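Local coordinates for beta-galactosidase (Trichoderma reesei, PDB 3OG2), which probably hydrolyses terminal non-reducing beta-D-galactose residues of beta-D-galactosides, as a family 35 glycoside hydrolase built around a TIM barrel, at residues D151-V154 against A155-S159; S347-E350 against D351-D355; L443-T446 against G447-K451; S856-L859 against S860-T863. All coordinates share one frame; numbering follows the deposited sequence.

How the contacts relate
All four contacts are local, yet sit in different parts of the fold. Contacts 1 and 2 belong to the TIM-barrel domain: contact 1 is about two turns within helix 144-163, with an apolar side inward and a polar side outward, whereas contact 2 is an irregular turn held by a network of arginines and aspartates. Contact 3 lies in domain 2, about 27 Å from contact 2 between centres; mostly buried, it joins strands of two sheets and pairs an aspartate with a lysine, each with a second charged partner beyond the turn. Contact 4, farthest from the centre of the chain, combines an exposed proline-led 3-10 turn with a buried phenylalanine in the second all-beta domain.

Contact 1 (D151-V154 against A155-S159); sequences DNYV and AHIAS
Tyr153 lays one face of its ring over the methyl CG2 of Ile157, one helical turn on, in a CH-pi contact with CG2 3.9 Å from the ring centroid. Ile157 CG2 sits off centre, toward the hydroxyl end, 3.6 Å from Tyr153 CZ. Ile157 presents this branch because its CG1 is anti to the backbone N (chi1 -160°), which leaves CG2 between N and the carbonyl carbon and turned to the ring. The two side chains lie next to each other and point the same way, into the protein, where Trp79 stacks on the tyrosine. A tyrosine suits this place because it gives a broad apolar face to the isoleucine while its hydroxyl bonds to Pro115 O. That carbonyl belongs to strand 110-116 of the TIM barrel, and helix 144-163 makes the beta-alpha-beta crossover from this strand to its parallel neighbour 172-177. Val154 adds a lighter apolar touch, CG1 to Ala158 CB at 4.1 Å, and the small alanine fits beneath it. The polar side of the helix works differently. Asn152 O is gripped twice by His156: the backbone N donates at 3.1 Å, and ring ND1 donates at 2.8 Å from the opposite face of the carbonyl plane, with the oxygen almost exactly in the plane of the imidazole. This double hold probably fixes the rotation of the ring, on which Phe89 stacks. The Asn152 amide stands nearly upright to the imidazole, planes 82° apart, with OD1 2.9 Å from His156 CE1, while ND2 is committed to Glu83.

Contact 2 (S347-E350 against D351-D355); sequences SIRE and DRRID. With NAG (2-acetamido-2-deoxy-beta-D-glucopyranose), chain B.
Arg349 and Arg353 lie flat on one another, guanidinium planes 1° apart and centres 4.3 Å from each other, across a type I beta turn running from Arg349 to Arg352. The chains cross at a slant, and Arg349 CD rests over one face of the Arg353 group, toward its rim. Two like charges can probably lie this close because each faces its own carboxylate. Arg349 grips Asp355 side-on, its NE donating to OD1 at 2.7 Å and NH2 to OD2 at 3.0 Å, both along syn lone pairs, the two flat groups only 13° from coplanar. Arg353 also uses NE and NH2, but both converge on Asp351 OD2, NE at 2.8 Å. Asp351 also makes an Asx turn, OD1 accepting from Arg353 N, and its CG between the backbone N and the carbonyl carbon (chi1 68°) brings the carboxylate back over the chain. Arginine suits position 349 because its flat group can stack by a face while its edge pairs with a carboxylate; a leucine in place of Arg349 would probably leave the Asp355 carboxylate without its two-nitrogen mate and Arg353 without the flat group covering its face. Arg349 NH1 has a further partner in Glu293. Beneath the charges, Ile348 and Ile354 lie side by side against helices 58-66 and 357-370. Just beyond the turn, Asp355 O comes within 3.3 Å of C1 of an N-acetylglucosamine.

Contact 3 (L443-T446 against G447-K451); sequences LTLT and GRDSK
The carboxylate of Asp449, whose CB packs against Leu445 CD1, is held at both of its oxygens. OD2 is met on its syn side by Lys451 NZ at 3.0 Å, 22° out of the carboxylate plane, in a salt bridge; each partner has a second opposite charge, Arg552 for the acid and Glu491 for the amine. OD1 of Asp449 takes a weak bond from the neighbouring backbone, Ser450 N, at 2.8 Å. A water lies 2.7 Å from Asp449 OD2 and accepts from Thr446 N, tying the acid to the first residue after strand 443-445. The peptide plane that follows is approached by Leu445, whose CD1 is 3.6 Å from Asp449 O and also touches Lys451 CG at 4.0 Å. With CG anti to the backbone N (chi1 -172°), the leucine brings both methyls over this carbonyl, and its apolar bulk suits a place closed off by His412 and Tyr423. Residues 446 to 449 form the tight turn that carries the chain from strand 443-445, an outer strand of a three-stranded sheet, into strand 450-459 of the eight-stranded sheet of domain 2. Its closing bond, Asp449 N to Thr446 O at 3.4 Å, is weak, and Thr446 O also accepts from His412. Threonine suits the start of the turn because its hydroxyl, set between the backbone N and the carbonyl carbon (chi1 64°), reaches a second water. That water, 2.8 Å from Thr446 OG1, donates to Gly447 O and so links the side chain to the backbone of the next residue.

Contact 4 (S856-L859 against S860-T863); sequences SPPL and SDFT
A short 3-10 turn in the loop between helix 846-850 and strand 883-894 of the second all-beta domain brings Pro858 against Asp861 and Phe862. Two successive bonds from residue i+3 back to residue i define it: Asp861 N donates to Pro858 O at 2.9 Å, and Phe862 N to Leu859 O, also at 2.9 Å. Both donors stand above the planes of their carbonyls, the second by 63°, as the tight winding demands. Proline suits the start, since this turn asks nothing of the N-H it lacks. Its ring is crossed obliquely by the Asp861 side chain, OD2 lying 3.2 Å from both CB and CG of Pro858. Phe862 turns the edge of its ring to the same carbonyl, CD1 3.3 Å from Pro858 O, which lies near the ring plane. The ring gets there because CG is anti to the carbonyl carbon (chi1 -70°), folding it back under the turn, where CE1 also meets Pro857 CB at 4.1 Å. An alanine at Phe862 would probably open a gap beneath the two prolines and leave the turn poorly held on the sheet. That sheet supplies the rest of the ring's setting: Tyr663 and Val665 come from strand 663-666, Phe886 and Ala888 from strand 883-894, while Trp955 of strand 953-962 packs on Pro857 and Leu859.

Contact 1 (D151-V154 against A155-S159)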
loop_
_atom_site.group_PDB
_atom_site.type_symbol
_atom_site.label_atom_id
_atom_site.label_comp_id
_atom_site.label_asym_id
_atom_site.label_seq_id
_atom_site.Cartn_x
_atom_site.Cartn_y
_atom_site.Cartn_z
ATOM N N ASP A 151 21.954 11.675 -10.011
ATOM C CA ASP A 151 23.078 11.454 -9.097
ATOM C C ASP A 151 22.849 12.073 -7.732
ATOM O O ASP A 151 23.170 11.447 -6.701
ATOM C CB ASP A 151 24.376 12.078 -9.639
ATOM C CG ASP A 151 24.998 11.254 -10.761
ATOM O OD1 ASP A 151 24.793 10.023 -10.835
ATOM O OD2 ASP A 151 25.779 11.858 -11.537
ATOM N N ASN A 152 22.371 13.295 -7.650
ATOM C CA ASN A 152 22.214 13.956 -6.361
ATOM C C ASN A 152 21.188 13.200 -5.525
ATOM O O ASN A 152 21.422 12.984 -4.318
ATOM C CB ASN A 152 21.764 15.413 -6.608
ATOM C CG ASN A 152 21.750 16.207 -5.310
ATOM O OD1 ASN A 152 22.680 16.176 -4.507
ATOM N ND2 ASN A 152 20.678 16.974 -5.096
ATOM N N TYR A 153 20.078 12.797 -6.101
ATOM C CA TYR A 153 19.062 12.073 -5.341
ATOM C C TYR A 153 19.633 10.772 -4.854
ATOM O O TYR A 153 19.484 10.433 -3.662
ATOM C CB TYR A 153 17.837 11.814 -6.277
ATOM C CG TYR A 153 16.906 10.803 -5.663
ATOM C CD1 TYR A 153 16.118 11.123 -4.527
ATOM C CD2 TYR A 153 16.788 9.522 -6.196
ATOM C CE1 TYR A 153 15.257 10.133 -3.977
ATOM C CE2 TYR A 153 15.966 8.574 -5.660
ATOM C CZ TYR A 153 15.198 8.881 -4.552
ATOM O OH TYR A 153 14.363 7.936 -4.018
ATOM N N VAL A 154 20.299 9.994 -5.706
ATOM C CA VAL A 154 20.754 8.678 -5.207
ATOM C C VAL A 154 21.816 8.842 -4.163
ATOM O O VAL A 154 21.818 8.137 -3.130
ATOM C CB VAL A 154 21.197 7.738 -6.348
ATOM C CG1 VAL A 154 21.619 6.406 -5.756
ATOM C CG2 VAL A 154 20.035 7.598 -7.363
ATOM N N ALA A 155 22.739 9.802 -4.342
ATOM C CA ALA A 155 23.775 9.999 -3.349
ATOM C C ALA A 155 23.173 10.286 -1.991
ATOM O O ALA A 155 23.640 9.756 -0.968
ATOM C CB ALA A 155 24.704 11.126 -3.799
ATOM N N HIS A 156 22.141 11.131 -1.960
ATOM C CA HIS A 156 21.528 11.490 -0.695
ATOM C C HIS A 156 20.699 10.347 -0.128
ATOM O O HIS A 156 20.833 9.976 1.051
ATOM C CB HIS A 156 20.599 12.731 -0.862
ATOM C CG HIS A 156 21.406 13.980 -0.876
ATOM N ND1 HIS A 156 22.032 14.515 -1.998
ATOM C CD2 HIS A 156 21.655 14.832 0.159
ATOM C CE1 HIS A 156 22.665 15.644 -1.630
ATOM N NE2 HIS A 156 22.448 15.848 -0.329
ATOM N N ILE A 157 19.781 9.769 -0.942
ATOM C CA ILE A 157 18.870 8.774 -0.354
ATOM C C ILE A 157 19.609 7.483 -0.037
ATOM O O ILE A 157 19.313 6.827 0.978
ATOM C CB ILE A 157 17.640 8.546 -1.264
ATOM C CG1 ILE A 157 16.486 7.923 -0.463
ATOM C CG2 ILE A 157 17.955 7.685 -2.500
ATOM C CD1 ILE A 157 15.873 8.843 0.571
ATOM N N ALA A 158 20.580 7.071 -0.859
ATOM C CA ALA A 158 21.273 5.822 -0.569
ATOM C C ALA A 158 22.176 6.028 0.606
ATOM O O ALA A 158 22.401 5.053 1.338
ATOM C CB ALA A 158 21.987 5.294 -1.806
ATOM N N SER A 159 22.667 7.239 0.878
ATOM C CA SER A 159 23.453 7.382 2.121
ATOM C C SER A 159 22.549 7.379 3.348
ATOM O O SER A 159 22.954 6.826 4.370
ATOM C CB SER A 159 24.299 8.631 2.042
ATOM O OG SER A 159 23.547 9.811 2.074
#

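Contact 2 (S347-E350 against D351-D355)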
loop_
_atom_site.group_PDB
_atom_site.type_symbol
_atom_site.label_atom_id
_atom_site.label_comp_id
_atom_site.label_asym_id
_atom_site.label_seq_id
_atom_site.Cartn_x
_atom_site.Cartn_y
_atom_site.Cartn_z
ATOM N N SER A 347 -4.771 -5.865 2.597
ATOM C CA SER A 347 -5.133 -6.491 3.897
ATOM C C SER A 347 -5.248 -5.477 5.012
ATOM O O SER A 347 -6.046 -5.735 5.917
ATOM C CB SER A 347 -4.132 -7.564 4.291
ATOM O OG SER A 347 -2.821 -7.057 4.367
ATOM N N ILE A 348 -4.506 -4.382 4.966
ATOM C CA ILE A 348 -4.710 -3.273 5.903
ATOM C C ILE A 348 -5.339 -2.124 5.119
ATOM O O ILE A 348 -4.763 -1.721 4.106
ATOM C CB ILE A 348 -3.385 -2.840 6.537
ATOM C CG1 ILE A 348 -2.663 -4.036 7.182
ATOM C CG2 ILE A 348 -3.633 -1.709 7.503
ATOM C CD1 ILE A 348 -1.269 -3.746 7.728
ATOM N N ARG A 349 -6.517 -1.672 5.551
ATOM C CA ARG A 349 -7.223 -0.648 4.796
ATOM C C ARG A 349 -6.465 0.684 4.843
ATOM O O ARG A 349 -5.580 0.910 5.704
ATOM C CB ARG A 349 -8.573 -0.386 5.433
ATOM C CG ARG A 349 -9.569 -1.551 5.295
ATOM C CD ARG A 349 -10.866 -1.085 5.946
ATOM N NE ARG A 349 -11.901 -2.127 5.990
ATOM C CZ ARG A 349 -12.748 -2.349 5.017
ATOM N NH1 ARG A 349 -12.725 -1.633 3.876
ATOM N NH2 ARG A 349 -13.667 -3.312 5.182
ATOM N N GLU A 350 -6.891 1.606 3.974
ATOM C CA GLU A 350 -6.315 2.953 3.931
ATOM C C GLU A 350 -6.400 3.655 5.257
ATOM O O GLU A 350 -5.510 4.419 5.596
ATOM C CB GLU A 350 -7.110 3.714 2.851
ATOM C CG GLU A 350 -6.671 5.155 2.689
ATOM C CD GLU A 350 -7.336 5.806 1.480
ATOM O OE1 GLU A 350 -8.337 5.231 0.962
ATOM O OE2 GLU A 350 -6.869 6.880 1.022
ATOM N N ASP A 351 -7.496 3.402 6.002
ATOM C CA ASP A 351 -7.673 4.005 7.345
ATOM C C ASP A 351 -7.031 3.141 8.440
ATOM O O ASP A 351 -7.243 3.432 9.631
ATOM C CB ASP A 351 -9.146 4.297 7.574
ATOM C CG ASP A 351 -9.997 3.058 7.710
ATOM O OD1 ASP A 351 -9.476 1.921 7.746
ATOM O OD2 ASP A 351 -11.258 3.190 7.787
ATOM N N ARG A 352 -6.267 2.135 8.076
ATOM C CA ARG A 352 -5.415 1.261 8.904
ATOM C C ARG A 352 -6.239 0.186 9.627
ATOM O O ARG A 352 -5.677 -0.546 10.459
ATOM C CB ARG A 352 -4.441 2.008 9.849
ATOM C CG ARG A 352 -3.748 3.167 9.120
ATOM C CD ARG A 352 -2.798 3.948 10.030
ATOM N NE ARG A 352 -3.474 4.310 11.263
ATOM C CZ ARG A 352 -4.391 5.242 11.426
ATOM N NH1 ARG A 352 -4.765 6.012 10.391
ATOM N NH2 ARG A 352 -4.912 5.398 12.648
ATOM N N ARG A 353 -7.517 0.047 9.301
ATOM C CA ARG A 353 -8.309 -1.017 9.944
ATOM C C ARG A 353 -7.897 -2.387 9.362
ATOM O O ARG A 353 -7.570 -2.507 8.182
ATOM C CB ARG A 353 -9.815 -0.832 9.769
ATOM C CG ARG A 353 -10.360 0.303 10.636
ATOM C CD ARG A 353 -11.865 0.417 10.410
ATOM N NE ARG A 353 -12.227 0.872 9.088
ATOM C CZ ARG A 353 -13.187 0.425 8.282
ATOM N NH1 ARG A 353 -14.021 -0.586 8.570
ATOM N NH2 ARG A 353 -13.361 1.005 7.098
ATOM N N ILE A 354 -7.973 -3.385 10.258
ATOM C CA ILE A 354 -7.588 -4.761 9.929
ATOM C C ILE A 354 -8.756 -5.705 10.165
ATOM O O ILE A 354 -8.667 -6.795 10.714
ATOM C CB ILE A 354 -6.360 -5.177 10.757
ATOM C CG1 ILE A 354 -6.566 -4.986 12.277
ATOM C CG2 ILE A 354 -5.154 -4.405 10.235
ATOM C CD1 ILE A 354 -5.490 -5.656 13.091
ATOM N N ASP A 355 -9.937 -5.259 9.684
ATOM C CA ASP A 355 -11.118 -6.078 9.764
ATOM C C ASP A 355 -11.330 -6.928 8.528
ATOM O O ASP A 355 -12.131 -7.875 8.596
ATOM C CB ASP A 355 -12.341 -5.161 9.954
ATOM C CG ASP A 355 -12.495 -4.317 8.696
ATOM O OD1 ASP A 355 -11.645 -3.524 8.320
ATOM O OD2 ASP A 355 -13.519 -4.435 7.932
HETATM C C1 NAG B . -14.432 -9.497 10.341
HETATM C C2 NAG B . -14.451 -11.009 10.162
HETATM C C3 NAG B . -14.486 -11.387 8.697
HETATM C C4 NAG B . -15.670 -10.682 8.013
HETATM C C5 NAG B . -15.556 -9.164 8.266
HETATM C C6 NAG B . -16.749 -8.383 7.740
HETATM C C7 NAG B . -13.193 -12.083 11.985
HETATM C C8 NAG B . -11.830 -12.352 12.556
HETATM N N2 NAG B . -13.219 -11.556 10.766
HETATM O O3 NAG B . -14.557 -12.771 8.540
HETATM O O4 NAG B . -15.550 -10.921 6.607
HETATM O O5 NAG B . -15.572 -8.969 9.692
HETATM O O6 NAG B . -17.970 -8.925 8.212
HETATM O O7 NAG B . -14.216 -12.209 12.673
HETATM O O HOH W 1 -8.547 -4.806 6.685
HETATM O O HOH W 2 -4.578 6.174 7.566
#

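Contact 3 (L443-T446 against G447-K451)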
loop_
_atom_site.group_PDB
_atom_site.type_symbol
_atom_site.label_atom_id
_atom_site.label_comp_id
_atom_site.label_asym_id
_atom_site.label_seq_id
_atom_site.Cartn_x
_atom_site.Cartn_y
_atom_site.Cartn_z
ATOM N N LEU A 443 -10.985 -36.548 3.848
ATOM C CA LEU A 443 -10.714 -35.128 3.922
ATOM C C LEU A 443 -11.589 -34.351 2.962
ATOM O O LEU A 443 -12.073 -34.916 1.966
ATOM C CB LEU A 443 -9.258 -34.880 3.517
ATOM C CG LEU A 443 -8.276 -35.723 4.338
ATOM C CD1 LEU A 443 -6.868 -35.565 3.775
ATOM C CD2 LEU A 443 -8.274 -35.438 5.830
ATOM N N THR A 444 -11.755 -33.066 3.231
ATOM C CA THR A 444 -12.580 -32.179 2.425
ATOM C C THR A 444 -11.756 -30.977 2.008
ATOM O O THR A 444 -11.037 -30.387 2.825
ATOM C CB THR A 444 -13.800 -31.659 3.275
ATOM O OG1 THR A 444 -14.609 -32.803 3.612
ATOM C CG2 THR A 444 -14.670 -30.684 2.491
ATOM N N LEU A 445 -11.871 -30.607 0.744
ATOM C CA LEU A 445 -11.298 -29.338 0.232
ATOM C C LEU A 445 -12.498 -28.548 -0.289
ATOM O O LEU A 445 -13.084 -28.941 -1.330
ATOM C CB LEU A 445 -10.204 -29.580 -0.819
ATOM C CG LEU A 445 -9.476 -28.270 -1.200
ATOM C CD1 LEU A 445 -8.554 -27.835 -0.089
ATOM C CD2 LEU A 445 -8.717 -28.470 -2.506
ATOM N N THR A 446 -12.920 -27.497 0.383
ATOM C CA THR A 446 -14.091 -26.712 -0.049
ATOM C C THR A 446 -13.685 -25.712 -1.114
ATOM O O THR A 446 -12.495 -25.688 -1.551
ATOM C CB THR A 446 -14.752 -26.030 1.168
ATOM O OG1 THR A 446 -13.851 -25.074 1.748
ATOM C CG2 THR A 446 -15.080 -27.072 2.242
ATOM N N GLY A 447 -14.599 -24.908 -1.612
ATOM C CA GLY A 447 -14.328 -24.074 -2.760
ATOM C C GLY A 447 -13.223 -23.043 -2.528
ATOM O O GLY A 447 -13.157 -22.427 -1.460
ATOM N N ARG A 448 -12.384 -22.885 -3.543
ATOM C CA ARG A 448 -11.277 -21.880 -3.488
ATOM C C ARG A 448 -10.530 -21.934 -2.178
ATOM O O ARG A 448 -10.225 -20.921 -1.539
ATOM C CB ARG A 448 -11.828 -20.487 -3.802
ATOM C CG ARG A 448 -12.200 -20.479 -5.281
ATOM C CD ARG A 448 -12.701 -19.133 -5.751
ATOM N NE ARG A 448 -12.983 -19.222 -7.182
ATOM C CZ ARG A 448 -13.422 -18.224 -7.933
ATOM N NH1 ARG A 448 -13.622 -17.023 -7.407
ATOM N NH2 ARG A 448 -13.654 -18.460 -9.222
ATOM N N ASP A 449 -10.179 -23.157 -1.800
ATOM C CA ASP A 449 -9.296 -23.394 -0.646
ATOM C C ASP A 449 -8.079 -24.164 -1.115
ATOM O O ASP A 449 -8.105 -24.860 -2.138
ATOM C CB ASP A 449 -10.049 -24.122 0.471
ATOM C CG ASP A 449 -9.333 -23.980 1.789
ATOM O OD1 ASP A 449 -8.335 -23.210 1.961
ATOM O OD2 ASP A 449 -9.702 -24.696 2.768
ATOM N N SER A 450 -7.015 -24.026 -0.357
ATOM C CA SER A 450 -5.784 -24.821 -0.558
ATOM C C SER A 450 -5.209 -25.105 0.821
ATOM O O SER A 450 -5.320 -24.288 1.722
ATOM C CB SER A 450 -4.814 -24.009 -1.406
ATOM O OG SER A 450 -3.584 -24.685 -1.569
ATOM N N LYS A 451 -4.613 -26.283 0.985
ATOM C CA LYS A 451 -4.098 -26.674 2.289
ATOM C C LYS A 451 -2.669 -27.110 2.164
ATOM O O LYS A 451 -2.298 -27.592 1.106
ATOM C CB LYS A 451 -4.899 -27.847 2.873
ATOM C CG LYS A 451 -6.332 -27.346 3.147
ATOM C CD LYS A 451 -6.985 -27.977 4.343
ATOM C CE LYS A 451 -8.480 -27.670 4.274
ATOM N NZ LYS A 451 -8.754 -26.428 5.058
HETATM O O HOH W 3 -11.222 -26.938 2.586
HETATM O O HOH W 4 -14.787 -22.583 0.755
#

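Contact 4 (S856-L859 against S860-T863)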
loop_
_atom_site.group_PDB
_atom_site.type_symbol
_atom_site.label_atom_id
_atom_site.label_comp_id
_atom_site.label_asym_id
_atom_site.label_seq_id
_atom_site.Cartn_x
_atom_site.Cartn_y
_atom_site.Cartn_z
ATOM N N SER A 856 -5.926 28.671 9.545
ATOM C CA SER A 856 -6.112 30.065 9.983
ATOM C C SER A 856 -5.977 31.068 8.832
ATOM O O SER A 856 -5.167 32.003 8.808
ATOM C CB SER A 856 -5.099 30.420 11.080
ATOM O OG SER A 856 -5.271 29.618 12.208
ATOM N N PRO A 857 -6.788 30.906 7.799
ATOM C CA PRO A 857 -6.677 31.773 6.619
ATOM C C PRO A 857 -7.186 33.176 6.939
ATOM O O PRO A 857 -7.875 33.338 7.971
ATOM C CB PRO A 857 -7.638 31.103 5.624
ATOM C CG PRO A 857 -8.685 30.481 6.533
ATOM C CD PRO A 857 -7.894 29.920 7.692
ATOM N N PRO A 858 -6.865 34.135 6.071
ATOM C CA PRO A 858 -7.262 35.539 6.347
ATOM C C PRO A 858 -8.734 35.756 6.051
ATOM O O PRO A 858 -9.110 36.006 4.899
ATOM C CB PRO A 858 -6.369 36.331 5.383
ATOM C CG PRO A 858 -6.121 35.385 4.215
ATOM C CD PRO A 858 -6.131 33.981 4.783
ATOM N N LEU A 859 -9.604 35.627 7.063
ATOM C CA LEU A 859 -11.032 35.581 6.751
ATOM C C LEU A 859 -11.550 36.889 6.181
ATOM O O LEU A 859 -12.608 36.908 5.528
ATOM C CB LEU A 859 -11.805 35.149 8.020
ATOM C CG LEU A 859 -11.448 33.762 8.564
ATOM C CD1 LEU A 859 -12.349 33.284 9.683
ATOM C CD2 LEU A 859 -11.541 32.727 7.456
ATOM N N SER A 860 -10.851 38.004 6.394
ATOM C CA SER A 860 -11.280 39.263 5.785
ATOM C C SER A 860 -11.237 39.232 4.269
ATOM O O SER A 860 -11.805 40.073 3.534
ATOM C CB SER A 860 -10.377 40.388 6.335
ATOM O OG SER A 860 -9.039 40.189 5.882
ATOM N N ASP A 861 -10.528 38.247 3.715
ATOM C CA ASP A 861 -10.457 38.130 2.255
ATOM C C ASP A 861 -11.590 37.260 1.731
ATOM O O ASP A 861 -11.757 37.119 0.514
ATOM C CB ASP A 861 -9.097 37.560 1.849
ATOM C CG ASP A 861 -7.973 38.547 2.117
ATOM O OD1 ASP A 861 -8.056 39.683 1.590
ATOM O OD2 ASP A 861 -7.019 38.184 2.847
ATOM N N PHE A 862 -12.345 36.678 2.639
ATOM C CA PHE A 862 -13.461 35.801 2.296
ATOM C C PHE A 862 -14.789 36.502 2.596
ATOM O O PHE A 862 -14.769 37.570 3.187
ATOM C CB PHE A 862 -13.410 34.547 3.149
ATOM C CG PHE A 862 -12.279 33.582 2.860
ATOM C CD1 PHE A 862 -10.944 33.937 3.022
ATOM C CD2 PHE A 862 -12.596 32.291 2.419
ATOM C CE1 PHE A 862 -9.942 32.973 2.761
ATOM C CE2 PHE A 862 -11.589 31.341 2.213
ATOM C CZ PHE A 862 -10.265 31.689 2.391
ATOM N N THR A 863 -15.875 35.886 2.175
ATOM C CA THR A 863 -17.228 36.365 2.412
ATOM C C THR A 863 -17.948 35.321 3.272
ATOM O O THR A 863 -17.660 34.141 3.186
ATOM C CB THR A 863 -18.007 36.499 1.100
ATOM O OG1 THR A 863 -17.585 37.758 0.525
ATOM C CG2 THR A 863 -19.497 36.580 1.316
#